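Long-range contacts in methyltransferase (Pyrococcus horikoshii, PDB 1IXK), which probably methylates cytosine at carbon 5 in RNA, perhaps tRNA, with S-adenosyl-L-methionine as methyl donor: residues 31-35 and 298-302; 104-110 and 304-309. All coordinates share one frame; numbering follows the deposited sequence.

Contact 1. Residues 31-35 and 298-302; sequences RAIRI and YPDVH
Arg31 and Asp300 form the ionic part of this contact, a side-on bidentate salt bridge. Arg31 NE donates to Asp300 OD2 at 2.9 Å and Arg31 NH2 to Asp300 OD1 at 3.0 Å, each oxygen using its syn lone pair. The NH2 bond is nearly straight, 165° at the hydrogen, although the two planes are turned 33° apart. An arginine chain extended from CG to NE, with CG anti to the backbone N (chi1 -177°), carries the guanidinium across to the loop. Water 1 accepts from Arg34 NE and donates to Asp300 OD2 at 2.6 Å, adding a bridged second arginine.

The same guanidinium makes a cation-pi contact: Arg31 CZ stands 4.3 Å from the centroid of the Tyr298 ring, over its face. Tyr298 OH is hydrogen-bonded to Trp28 NE1.

Apolar contacts accompany the charged ones, with Ile35 CD1 3.9 Å from Tyr298 CD1 and Ile35 CG2 3.8 Å from Pro299 CG.

Arg31 NH2 also pairs with Glu276, so two carboxylates and an aromatic face meet one cation. These bonds join helix 31-38 to the loop between strands 295-297 and 307-314, and the two arginines would probably keep Asp300 ionised.

Contact 2. Residues 104-110 and 304-309; sequences EASSMYP and TSGFFI
Tyr109 and Phe307 approach each other with CG anti to the backbone N in both, chi1 -157° and -178°, which carries each ring from its own backbone toward the other element. Ile309 CG1 takes the same setting, and its extended chain ends with CD1 over one face of the Tyr109 ring. This is a CH-pi contact: Ile309 CD1 lies 4.1 Å from the Tyr109 ring centroid. Trp75 stacks on the Tyr109 ring, and Tyr109 OH is hydrogen-bonded to Tyr274 O.

The Phe307 ring meets the helix differently. Pro110 CG comes to its edge, near the ring plane, 3.6 Å from Phe307 CZ, while Tyr109 CD2 approaches obliquely, 3.8 Å from Phe307 CE2. Nearer the start of the helix, Ser106 CB packs 3.9 Å from Phe307 CD1.

Within the Rossmann-like sheet of a class I methyltransferase, strand 307-314 pairs antiparallel with strand 240-246, and helix 105-114 packs against it; the axes of helical residues 105-110 and strand residues 307-309 run 7° apart and approach to 9.6 Å. Phe307 lies close to Cys247, the predicted nucleophile, here disulfide-bonded to Cys197, and Pro110 close to Lys132 of the predicted S-adenosyl-L-methionine site. Replacing Phe307 by an alanine would remove the ring, and is likely to open a gap beside Ser106 and Pro110 and leave Tyr109 without that aromatic neighbour.

In the loop leading to the strand, Thr304 CB touches Ser106 CB at 4.0 Å. Thr304 OG1 donates to Ser305 O within the same turn, whereas Ser305 OG reaches Glu104 OE1 through a weak hydrogen bond of 3.4 Å.

How the contacts relate
From the N terminus the chain enters contact 1 at helix 31-38, then runs through the small antiparallel sheet to contact 2 at the start of helix 105-114. It next builds most of the mixed methyltransferase sheet before returning at 298-302, which closes contact 1 across 262 intervening residues. Segment 304-309 follows almost at once and closes contact 2 across 193. The segments alternate, so the two loops cross. Their centres lie 14 Å apart, and Pro299 CB meets Thr304 O at 3.1 Å. One C-terminal run, a loop and then strand 307-314, thus ties helix 31-38, at the partly buried periphery, and helix 105-114, near the chain's centre, to the methyltransferase fold.

Contact 1. Residues 31-35 and 298-302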
loop_
_atom_site.group_PDB
_atom_site.type_symbol
_atom_site.label_atom_id
_atom_site.label_comp_id
_atom_site.label_asym_id
_atom_site.label_seq_id
_atom_site.Cartn_x
_atom_site.Cartn_y
_atom_site.Cartn_z
ATOM N N ARG A 31 -21.416 -10.984 3.655
ATOM C CA ARG A 31 -20.724 -9.749 3.298
ATOM C C ARG A 31 -19.881 -9.975 2.040
ATOM O O ARG A 31 -19.527 -9.029 1.335
ATOM C CB ARG A 31 -19.825 -9.283 4.449
ATOM C CG ARG A 31 -19.112 -7.961 4.176
ATOM C CD ARG A 31 -18.121 -7.611 5.273
ATOM N NE ARG A 31 -17.435 -6.353 4.993
ATOM C CZ ARG A 31 -16.529 -5.794 5.792
ATOM N NH1 ARG A 31 -16.191 -6.383 6.929
ATOM N NH2 ARG A 31 -15.964 -4.641 5.454
ATOM N N ALA A 32 -19.574 -11.237 1.761
ATOM C CA ALA A 32 -18.777 -11.586 0.592
ATOM C C ALA A 32 -19.318 -10.927 -0.677
ATOM O O ALA A 32 -18.561 -10.354 -1.456
ATOM C CB ALA A 32 -18.738 -13.103 0.423
ATOM N N ILE A 33 -20.629 -11.002 -0.880
ATOM C CA ILE A 33 -21.243 -10.411 -2.060
ATOM C C ILE A 33 -21.090 -8.888 -2.075
ATOM O O ILE A 33 -20.825 -8.298 -3.119
ATOM C CB ILE A 33 -22.753 -10.777 -2.148
ATOM C CG1 ILE A 33 -23.376 -10.148 -3.397
ATOM C CG2 ILE A 33 -23.482 -10.305 -0.906
ATOM C CD1 ILE A 33 -22.788 -10.654 -4.693
ATOM N N ARG A 34 -21.245 -8.259 -0.914
ATOM C CA ARG A 34 -21.125 -6.807 -0.817
ATOM C C ARG A 34 -19.708 -6.325 -1.138
ATOM O O ARG A 34 -19.522 -5.260 -1.727
ATOM C CB ARG A 34 -21.551 -6.337 0.578
ATOM C CG ARG A 34 -22.994 -6.718 0.927
ATOM C CD ARG A 34 -23.592 -5.825 2.006
ATOM N NE ARG A 34 -23.034 -6.059 3.337
ATOM C CZ ARG A 34 -23.237 -7.158 4.058
ATOM N NH1 ARG A 34 -23.987 -8.142 3.582
ATOM N NH2 ARG A 34 -22.695 -7.270 5.263
ATOM N N ILE A 35 -18.711 -7.111 -0.750
ATOM C CA ILE A 35 -17.319 -6.762 -1.019
ATOM C C ILE A 35 -17.036 -6.927 -2.513
ATOM O O ILE A 35 -16.455 -6.044 -3.145
ATOM C CB ILE A 35 -16.360 -7.667 -0.215
ATOM C CG1 ILE A 35 -16.440 -7.310 1.273
ATOM C CG2 ILE A 35 -14.932 -7.534 -0.748
ATOM C CD1 ILE A 35 -15.798 -8.334 2.187
ATOM N N TYR A 298 -11.554 -2.519 3.191
ATOM C CA TYR A 298 -12.493 -3.214 2.317
ATOM C C TYR A 298 -13.200 -2.238 1.388
ATOM O O TYR A 298 -13.589 -1.144 1.799
ATOM C CB TYR A 298 -13.521 -3.958 3.165
ATOM C CG TYR A 298 -12.950 -5.130 3.925
ATOM C CD1 TYR A 298 -12.636 -6.322 3.269
ATOM C CD2 TYR A 298 -12.732 -5.055 5.302
ATOM C CE1 TYR A 298 -12.128 -7.409 3.960
ATOM C CE2 TYR A 298 -12.220 -6.141 6.007
ATOM C CZ TYR A 298 -11.923 -7.317 5.328
ATOM O OH TYR A 298 -11.443 -8.406 6.016
ATOM N N PRO A 299 -13.390 -2.631 0.123
ATOM C CA PRO A 299 -14.053 -1.769 -0.856
ATOM C C PRO A 299 -15.505 -1.439 -0.530
ATOM O O PRO A 299 -16.044 -0.470 -1.049
ATOM C CB PRO A 299 -13.908 -2.553 -2.159
ATOM C CG PRO A 299 -13.917 -3.973 -1.693
ATOM C CD PRO A 299 -13.024 -3.924 -0.479
ATOM N N ASP A 300 -16.135 -2.231 0.332
ATOM C CA ASP A 300 -17.529 -1.976 0.675
ATOM C C ASP A 300 -17.706 -0.943 1.783
ATOM O O ASP A 300 -18.815 -0.461 2.012
ATOM C CB ASP A 300 -18.242 -3.288 1.041
ATOM C CG ASP A 300 -17.730 -3.908 2.328
ATOM O OD1 ASP A 300 -16.535 -3.728 2.655
ATOM O OD2 ASP A 300 -18.526 -4.597 3.004
ATOM N N VAL A 301 -16.621 -0.586 2.464
ATOM C CA VAL A 301 -16.721 0.409 3.524
ATOM C C VAL A 301 -15.691 1.536 3.420
ATOM O O VAL A 301 -15.955 2.657 3.843
ATOM C CB VAL A 301 -16.599 -0.240 4.936
ATOM C CG1 VAL A 301 -17.700 -1.267 5.140
ATOM C CG2 VAL A 301 -15.254 -0.895 5.095
ATOM N N HIS A 302 -14.526 1.253 2.845
ATOM C CA HIS A 302 -13.483 2.270 2.756
ATOM C C HIS A 302 -13.289 2.916 1.390
ATOM O O HIS A 302 -12.428 3.787 1.234
ATOM C CB HIS A 302 -12.146 1.691 3.222
ATOM C CG HIS A 302 -12.197 1.083 4.589
ATOM N ND1 HIS A 302 -12.304 -0.274 4.795
ATOM C CD2 HIS A 302 -12.171 1.653 5.818
ATOM C CE1 HIS A 302 -12.341 -0.517 6.096
ATOM N NE2 HIS A 302 -12.262 0.635 6.736
HETATM O O HOH W 1 -20.985 -4.134 3.874
#

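Contact 2. Residues 104-110 and 304-309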
loop_
_atom_site.group_PDB
_atom_site.type_symbol
_atom_site.label_atom_id
_atom_site.label_comp_id
_atom_site.label_asym_id
_atom_site.label_seq_id
_atom_site.Cartn_x
_atom_site.Cartn_y
_atom_site.Cartn_z
ATOM N N GLU A 104 -3.948 6.434 -5.415
ATOM C CA GLU A 104 -5.080 5.890 -4.679
ATOM C C GLU A 104 -4.949 6.165 -3.189
ATOM O O GLU A 104 -3.843 6.224 -2.653
ATOM C CB GLU A 104 -5.174 4.384 -4.917
ATOM C CG GLU A 104 -5.427 4.004 -6.362
ATOM C CD GLU A 104 -5.390 2.506 -6.569
ATOM O OE1 GLU A 104 -6.068 1.788 -5.807
ATOM O OE2 GLU A 104 -4.684 2.047 -7.493
ATOM N N ALA A 105 -6.085 6.323 -2.522
ATOM C CA ALA A 105 -6.093 6.591 -1.091
ATOM C C ALA A 105 -5.345 5.502 -0.329
ATOM O O ALA A 105 -4.516 5.794 0.529
ATOM C CB ALA A 105 -7.527 6.688 -0.583
ATOM N N SER A 106 -5.630 4.244 -0.645
ATOM C CA SER A 106 -4.975 3.142 0.046
ATOM C C SER A 106 -3.453 3.184 -0.068
ATOM O O SER A 106 -2.750 2.846 0.886
ATOM C CB SER A 106 -5.499 1.793 -0.474
ATOM O OG SER A 106 -5.168 1.600 -1.839
ATOM N N SER A 107 -2.940 3.609 -1.221
ATOM C CA SER A 107 -1.497 3.666 -1.421
ATOM C C SER A 107 -0.812 4.712 -0.531
ATOM O O SER A 107 0.406 4.719 -0.408
ATOM C CB SER A 107 -1.170 3.933 -2.901
ATOM O OG SER A 107 -1.589 5.229 -3.298
HETATM N N MSE A 108 -1.601 5.583 0.094
HETATM C CA MSE A 108 -1.057 6.613 0.975
HETATM C C MSE A 108 -0.794 6.072 2.381
HETATM O O MSE A 108 0.040 6.599 3.117
HETATM C CB MSE A 108 -2.029 7.796 1.073
HETATM C CG MSE A 108 -2.258 8.555 -0.232
HETATM SE SE MSE A 108 -3.372 9.995 -0.020
HETATM C CE MSE A 108 -3.946 10.209 -1.704
ATOM N N TYR A 109 -1.492 5.002 2.744
ATOM C CA TYR A 109 -1.356 4.425 4.079
ATOM C C TYR A 109 0.039 3.892 4.446
ATOM O O TYR A 109 0.587 4.265 5.481
ATOM C CB TYR A 109 -2.399 3.308 4.265
ATOM C CG TYR A 109 -2.763 2.992 5.708
ATOM C CD1 TYR A 109 -1.969 3.427 6.767
ATOM C CD2 TYR A 109 -3.891 2.228 6.008
ATOM C CE1 TYR A 109 -2.287 3.110 8.089
ATOM C CE2 TYR A 109 -4.217 1.903 7.327
ATOM C CZ TYR A 109 -3.408 2.348 8.357
ATOM O OH TYR A 109 -3.710 2.024 9.660
ATOM N N PRO A 110 0.634 3.025 3.603
ATOM C CA PRO A 110 1.961 2.469 3.902
ATOM C C PRO A 110 3.058 3.465 4.274
ATOM O O PRO A 110 3.700 3.319 5.319
ATOM C CB PRO A 110 2.291 1.663 2.641
ATOM C CG PRO A 110 0.947 1.171 2.215
ATOM C CD PRO A 110 0.093 2.428 2.367
ATOM N N THR A 304 -11.890 1.820 -1.240
ATOM C CA THR A 304 -10.535 1.573 -1.724
ATOM C C THR A 304 -10.550 0.149 -2.255
ATOM O O THR A 304 -11.579 -0.518 -2.206
ATOM C CB THR A 304 -9.495 1.626 -0.578
ATOM O OG1 THR A 304 -9.766 0.570 0.354
ATOM C CG2 THR A 304 -9.554 2.959 0.153
ATOM N N SER A 305 -9.418 -0.316 -2.766
ATOM C CA SER A 305 -9.335 -1.688 -3.250
ATOM C C SER A 305 -9.167 -2.517 -1.981
ATOM O O SER A 305 -9.006 -1.956 -0.900
ATOM C CB SER A 305 -8.097 -1.876 -4.132
ATOM O OG SER A 305 -8.066 -0.945 -5.200
ATOM N N GLY A 306 -9.219 -3.841 -2.099
ATOM C CA GLY A 306 -9.005 -4.678 -0.929
ATOM C C GLY A 306 -7.576 -4.365 -0.525
ATOM O O GLY A 306 -6.694 -4.355 -1.376
ATOM N N PHE A 307 -7.336 -4.130 0.760
ATOM C CA PHE A 307 -6.005 -3.740 1.223
ATOM C C PHE A 307 -5.643 -4.404 2.560
ATOM O O PHE A 307 -6.515 -4.678 3.375
ATOM C CB PHE A 307 -6.013 -2.212 1.368
ATOM C CG PHE A 307 -4.709 -1.611 1.786
ATOM C CD1 PHE A 307 -3.696 -1.390 0.859
ATOM C CD2 PHE A 307 -4.508 -1.219 3.108
ATOM C CE1 PHE A 307 -2.504 -0.769 1.239
ATOM C CE2 PHE A 307 -3.326 -0.603 3.496
ATOM C CZ PHE A 307 -2.319 -0.379 2.559
ATOM N N PHE A 308 -4.355 -4.655 2.769
ATOM C CA PHE A 308 -3.864 -5.271 4.005
ATOM C C PHE A 308 -2.569 -4.577 4.375
ATOM O O PHE A 308 -1.729 -4.320 3.512
ATOM C CB PHE A 308 -3.572 -6.762 3.790
ATOM C CG PHE A 308 -2.916 -7.431 4.969
ATOM C CD1 PHE A 308 -3.673 -7.851 6.060
ATOM C CD2 PHE A 308 -1.536 -7.654 4.983
ATOM C CE1 PHE A 308 -3.069 -8.487 7.150
ATOM C CE2 PHE A 308 -0.921 -8.288 6.071
ATOM C CZ PHE A 308 -1.694 -8.705 7.155
ATOM N N ILE A 309 -2.394 -4.280 5.656
ATOM C CA ILE A 309 -1.175 -3.624 6.087
ATOM C C ILE A 309 -0.787 -4.055 7.493
ATOM O O ILE A 309 -1.646 -4.195 8.361
ATOM C CB ILE A 309 -1.323 -2.079 6.066
ATOM C CG1 ILE A 309 -0.004 -1.431 6.507
ATOM C CG2 ILE A 309 -2.468 -1.650 6.979
ATOM C CD1 ILE A 309 0.025 0.091 6.351
#